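PDB 3AGD: salt-tolerant glutaminase from Micrococcus luteus, which catalyses the hydrolysis of L-glutamine to L-glutamate and ammonia and tolerates high salt. Local coordinates for the interface of chains A and B. Numbering follows the deposited sequence. Chains: chain A/B, Salt-tolerant glutaminase.

Contact 1: the interface of chains A and B. Residues chain A 303, 307-310; chain B 212, 231, 270, 336, 418.
In this part of the two-fold dimer interface of a glutaminase-family enzyme, the chain A loop of A:Met307 to A:Asp310 lies against the glutaminase region of chain B (B:Arg231 on helix 227-240 and B:Pro270) and against B:Arg336 of its STAS region. The guanidinium of B:Arg336 reaches in obliquely beside the side chain of A:Asp308. Carboxylate oxygen A:Asp308 OD1 stands over one guanidinium face, off toward the rim, and lies 3.8 Å from B:Arg336 NH1, a long salt bridge with the two planes 77° apart. This contact is electrostatic rather than a paired, in-plane grip. The other terminal nitrogen, B:Arg336 NH2, comes only to 3.4 Å from the backbone carbonyl oxygen A:Arg303 O, too long to count as a hydrogen bond. On the far side of the loop, A:Met307 packs by its CB on the aliphatic B:Arg231 CG at 3.3 Å, while B:Pro270 CB touches carbonyl oxygen A:Met307 O at 3.2 Å. Behind the first shell, B:Asp418 OD2 accepts a fairly straight hydrogen bond from B:Arg336 NE (3.2 Å, 165° at the hydrogen), at the guanidinium edge and in its plane, and so helps fix that group's rotation. The bend of B:Arg336 at chi3 (62°) carries the guanidinium toward A:Asp308. Water 1 links the backbone B:Arg336 N, at 2.9 Å, to carboxylate oxygen A:Asp310 OD2, at 2.8 Å. An alanine in place of B:Arg336 would remove the charge facing A:Asp308 and the partner of B:Asp418, and would probably loosen this side of the loop. A:Arg303 and B:Arg231 bring like charges near each other, a repulsion that high salt would probably screen.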
loop_
_atom_site.group_PDB
_atom_site.type_symbol
_atom_site.label_atom_id
_atom_site.label_comp_id
_atom_site.label_asym_id
_atom_site.label_seq_id
_atom_site.Cartn_x
_atom_site.Cartn_y
_atom_site.Cartn_z
ATOM N N ARG A 303 4.579 3.764 -13.274
ATOM C CA ARG A 303 5.108 2.868 -12.249
ATOM C C ARG A 303 4.393 3.090 -10.920
ATOM O O ARG A 303 5.017 3.320 -9.882
ATOM C CB ARG A 303 6.615 3.066 -12.090
ATOM C CG ARG A 303 7.392 2.723 -13.349
ATOM C CD ARG A 303 7.272 1.243 -13.690
ATOM N NE ARG A 303 7.706 0.959 -15.056
ATOM C CZ ARG A 303 8.034 -0.250 -15.502
ATOM N NH1 ARG A 303 8.413 -0.416 -16.764
ATOM N NH2 ARG A 303 7.999 -1.292 -14.684
ATOM N N MET A 307 2.140 -1.343 -3.684
ATOM C CA MET A 307 3.307 -1.808 -2.942
ATOM C C MET A 307 4.568 -0.946 -2.971
ATOM O O MET A 307 5.601 -1.359 -2.440
ATOM C CB MET A 307 3.684 -3.222 -3.405
ATOM C CG MET A 307 2.571 -4.250 -3.294
ATOM S SD MET A 307 1.982 -4.453 -1.611
ATOM C CE MET A 307 0.321 -5.002 -1.891
ATOM N N ASP A 308 4.534 0.234 -3.577
ATOM C CA ASP A 308 5.767 1.018 -3.573
ATOM C C ASP A 308 5.982 1.764 -2.270
ATOM O O ASP A 308 5.029 2.142 -1.585
ATOM C CB ASP A 308 5.830 1.975 -4.759
ATOM C CG ASP A 308 4.556 2.726 -4.969
ATOM O OD1 ASP A 308 4.277 3.105 -6.134
ATOM O OD2 ASP A 308 3.840 2.939 -3.970
ATOM N N GLY A 309 7.250 1.951 -1.920
ATOM C CA GLY A 309 7.591 2.623 -0.679
ATOM C C GLY A 309 7.696 4.130 -0.771
ATOM O O GLY A 309 8.677 4.716 -0.320
ATOM N N ASP A 310 6.682 4.760 -1.349
ATOM C CA ASP A 310 6.673 6.208 -1.490
ATOM C C ASP A 310 6.208 6.829 -0.172
ATOM O O ASP A 310 5.079 7.312 -0.068
ATOM C CB ASP A 310 5.724 6.613 -2.623
ATOM C CG ASP A 310 5.779 8.094 -2.927
ATOM O OD1 ASP A 310 5.933 8.893 -1.975
ATOM O OD2 ASP A 310 5.658 8.459 -4.114
ATOM N N ALA B 212 10.390 -4.216 1.999
ATOM C CA ALA B 212 9.611 -3.018 2.285
ATOM C C ALA B 212 10.138 -1.753 1.611
ATOM O O ALA B 212 9.359 -0.857 1.280
ATOM C CB ALA B 212 9.529 -2.805 3.791
ATOM N N ARG B 231 8.235 -5.831 -5.250
ATOM C CA ARG B 231 6.808 -5.520 -5.277
ATOM C C ARG B 231 5.961 -6.774 -5.525
ATOM O O ARG B 231 4.905 -6.949 -4.923
ATOM C CB ARG B 231 6.532 -4.480 -6.367
ATOM C CG ARG B 231 5.837 -3.219 -5.874
ATOM C CD ARG B 231 6.403 -1.970 -6.547
ATOM N NE ARG B 231 6.470 -2.108 -7.999
ATOM C CZ ARG B 231 7.407 -1.540 -8.754
ATOM N NH1 ARG B 231 8.350 -0.796 -8.191
ATOM N NH2 ARG B 231 7.416 -1.737 -10.065
ATOM N N PRO B 270 5.536 -1.892 2.906
ATOM C CA PRO B 270 6.175 -0.979 1.951
ATOM C C PRO B 270 6.370 0.451 2.445
ATOM O O PRO B 270 5.446 1.077 2.970
ATOM C CB PRO B 270 5.257 -1.055 0.734
ATOM C CG PRO B 270 4.764 -2.473 0.791
ATOM C CD PRO B 270 4.435 -2.632 2.260
ATOM N N ARG B 336 9.086 9.971 -7.051
ATOM C CA ARG B 336 8.533 9.007 -7.996
ATOM C C ARG B 336 7.347 9.722 -8.639
ATOM O O ARG B 336 7.339 10.953 -8.690
ATOM C CB ARG B 336 8.088 7.737 -7.270
ATOM C CG ARG B 336 9.221 7.050 -6.516
ATOM C CD ARG B 336 8.859 5.628 -6.113
ATOM N NE ARG B 336 8.608 4.789 -7.281
ATOM C CZ ARG B 336 8.250 3.510 -7.226
ATOM N NH1 ARG B 336 8.103 2.912 -6.053
ATOM N NH2 ARG B 336 8.027 2.831 -8.346
ATOM N N ASP B 418 13.104 7.831 -9.436
ATOM C CA ASP B 418 12.999 6.745 -10.405
ATOM C C ASP B 418 12.890 7.317 -11.819
ATOM O O ASP B 418 12.714 8.523 -11.993
ATOM C CB ASP B 418 11.801 5.839 -10.079
ATOM C CG ASP B 418 10.456 6.526 -10.282
ATOM O OD1 ASP B 418 10.415 7.762 -10.470
ATOM O OD2 ASP B 418 9.428 5.813 -10.241
HETATM O O HOH W 1 7.416 10.541 -4.697
#

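Contact 2: the interface of chains A and B. Residues chain A 318-319, 332, 387, 390; chain B 318, 332, 413.
The two copies of one arginine, A:Arg318 and B:Arg318, on strand 317-323 of each chain, meet near the two-fold axis of this glutaminase-family dimer. At the centre their extended chains reach tip to tip, and carbon A:Arg318 CZ rests 3.6 Å from methylene B:Arg318 CG. The guanidinium planes are almost parallel, 7° apart. In both arginines CG is anti to the backbone N (chi1 -172° in A:Arg318), which sends the chain across to the partner's backbone. A:Arg318 clasps the carbonyl B:Arg318 O end-on with NH1 and NH2, the NH1 bond lying on a lone pair. In return B:Arg318 NH2 donates to A:Arg318 O at 2.6 Å from above the carbonyl plane. The amides of A:Gln332 and B:Gln332, turned 84° apart, exchange two hydrogen bonds, each NE2 giving to the other's OE1; B:Gln332 NE2 lies 3.0 Å from A:Gln332 OE1. Each OE1 also accepts from its own chain's arginine, as in A:Arg318 NH1 to A:Gln332 OE1 at 2.6 Å, so the glutamines steady the guanidiniums. Water 2 bridges A:Arg318 O, B:Arg318 NH1 and B:Gln332 OE1. Farther out, B:Arg413 lays its guanidinium over one face of B:Arg318, its NE above the centre. The closeness of these like charges is probably eased by A:Glu390, whose OE2 takes a salt-bridging hydrogen bond from B:Arg413 NH1 at 2.9 Å. The ring of A:Phe319 presents its edge to B:Arg318 NH2.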
loop_
_atom_site.group_PDB
_atom_site.type_symbol
_atom_site.label_atom_id
_atom_site.label_comp_id
_atom_site.label_asym_id
_atom_site.label_seq_id
_atom_site.Cartn_x
_atom_site.Cartn_y
_atom_site.Cartn_z
ATOM N N ARG A 318 13.225 18.089 8.032
ATOM C CA ARG A 318 13.626 19.052 7.003
ATOM C C ARG A 318 15.119 19.374 7.135
ATOM O O ARG A 318 15.829 19.480 6.138
ATOM C CB ARG A 318 12.781 20.327 7.135
ATOM C CG ARG A 318 12.941 21.345 6.015
ATOM C CD ARG A 318 12.005 22.534 6.249
ATOM N NE ARG A 318 12.140 23.594 5.250
ATOM C CZ ARG A 318 11.616 23.562 4.026
ATOM N NH1 ARG A 318 10.906 22.516 3.619
ATOM N NH2 ARG A 318 11.796 24.589 3.205
ATOM N N PHE A 319 15.582 19.539 8.372
ATOM C CA PHE A 319 16.989 19.809 8.652
ATOM C C PHE A 319 17.262 19.872 10.152
ATOM O O PHE A 319 16.342 20.015 10.960
ATOM C CB PHE A 319 17.466 21.113 7.981
ATOM C CG PHE A 319 16.892 22.379 8.581
ATOM C CD1 PHE A 319 16.050 23.195 7.832
ATOM C CD2 PHE A 319 17.235 22.783 9.872
ATOM C CE1 PHE A 319 15.561 24.399 8.355
ATOM C CE2 PHE A 319 16.751 23.982 10.407
ATOM C CZ PHE A 319 15.914 24.791 9.645
ATOM N N GLN A 332 8.648 18.558 8.734
ATOM C CA GLN A 332 7.792 18.906 7.596
ATOM C C GLN A 332 7.021 17.682 7.100
ATOM O O GLN A 332 7.311 16.556 7.508
ATOM C CB GLN A 332 8.653 19.452 6.451
ATOM C CG GLN A 332 9.520 18.379 5.802
ATOM C CD GLN A 332 10.541 18.928 4.825
ATOM O OE1 GLN A 332 10.370 20.013 4.271
ATOM N NE2 GLN A 332 11.608 18.167 4.596
ATOM N N ALA A 387 16.947 14.491 6.189
ATOM C CA ALA A 387 17.978 15.185 6.960
ATOM C C ALA A 387 18.169 14.625 8.371
ATOM O O ALA A 387 18.794 15.266 9.220
ATOM C CB ALA A 387 17.660 16.676 7.029
ATOM N N GLU A 390 21.565 14.702 9.844
ATOM C CA GLU A 390 22.160 15.956 10.287
ATOM C C GLU A 390 22.210 16.042 11.816
ATOM O O GLU A 390 22.976 16.832 12.372
ATOM C CB GLU A 390 21.396 17.152 9.702
ATOM C CG GLU A 390 21.243 17.102 8.183
ATOM C CD GLU A 390 20.744 18.412 7.585
ATOM O OE1 GLU A 390 19.971 19.122 8.259
ATOM O OE2 GLU A 390 21.114 18.724 6.431
ATOM N N ARG B 318 10.611 21.458 -1.547
ATOM C CA ARG B 318 11.110 21.977 -0.271
ATOM C C ARG B 318 10.704 23.439 -0.119
ATOM O O ARG B 318 10.259 23.863 0.946
ATOM C CB ARG B 318 12.633 21.835 -0.212
ATOM C CG ARG B 318 13.241 22.007 1.178
ATOM C CD ARG B 318 14.742 21.721 1.124
ATOM N NE ARG B 318 15.430 21.978 2.387
ATOM C CZ ARG B 318 15.553 21.099 3.378
ATOM N NH1 ARG B 318 15.036 19.881 3.265
ATOM N NH2 ARG B 318 16.194 21.445 4.487
ATOM N N GLN B 332 13.226 17.735 -2.930
ATOM C CA GLN B 332 13.787 16.883 -1.889
ATOM C C GLN B 332 13.043 15.552 -1.810
ATOM O O GLN B 332 12.024 15.362 -2.476
ATOM C CB GLN B 332 13.689 17.599 -0.533
ATOM C CG GLN B 332 12.268 17.669 0.031
ATOM C CD GLN B 332 12.150 18.565 1.259
ATOM O OE1 GLN B 332 13.098 18.714 2.028
ATOM N NE2 GLN B 332 10.972 19.151 1.454
ATOM N N ARG B 413 18.783 18.229 -2.148
ATOM C CA ARG B 413 18.049 17.548 -1.078
ATOM C C ARG B 413 17.278 16.306 -1.532
ATOM O O ARG B 413 16.727 15.573 -0.708
ATOM C CB ARG B 413 17.081 18.527 -0.412
ATOM C CG ARG B 413 17.753 19.692 0.292
ATOM C CD ARG B 413 18.401 19.247 1.587
ATOM N NE ARG B 413 18.993 20.366 2.314
ATOM C CZ ARG B 413 19.414 20.299 3.573
ATOM N NH1 ARG B 413 19.305 19.160 4.247
ATOM N NH2 ARG B 413 19.947 21.367 4.155
HETATM O O HOH W 2 14.802 17.067 4.297
#

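Contact 1 and contact 2 belong to the same A–B interface, with the centres of their C-alpha atoms about 20 Å apart, and have no residue in common. They are joined along the chain: the loop of contact 1 ends shortly before strand 317-323 of contact 2, and B:Arg336 follows soon after strand 326-332, which carries B:Gln332. B:Arg413 and B:Asp418 likewise flank strand 414-417, one just before it and one just after. Contact 1 ties glutaminase and STAS regions across the dimer, whereas contact 2 joins mainly STAS-side elements near the axis. The protein is a homotetramer, so this pair probably forms part of it.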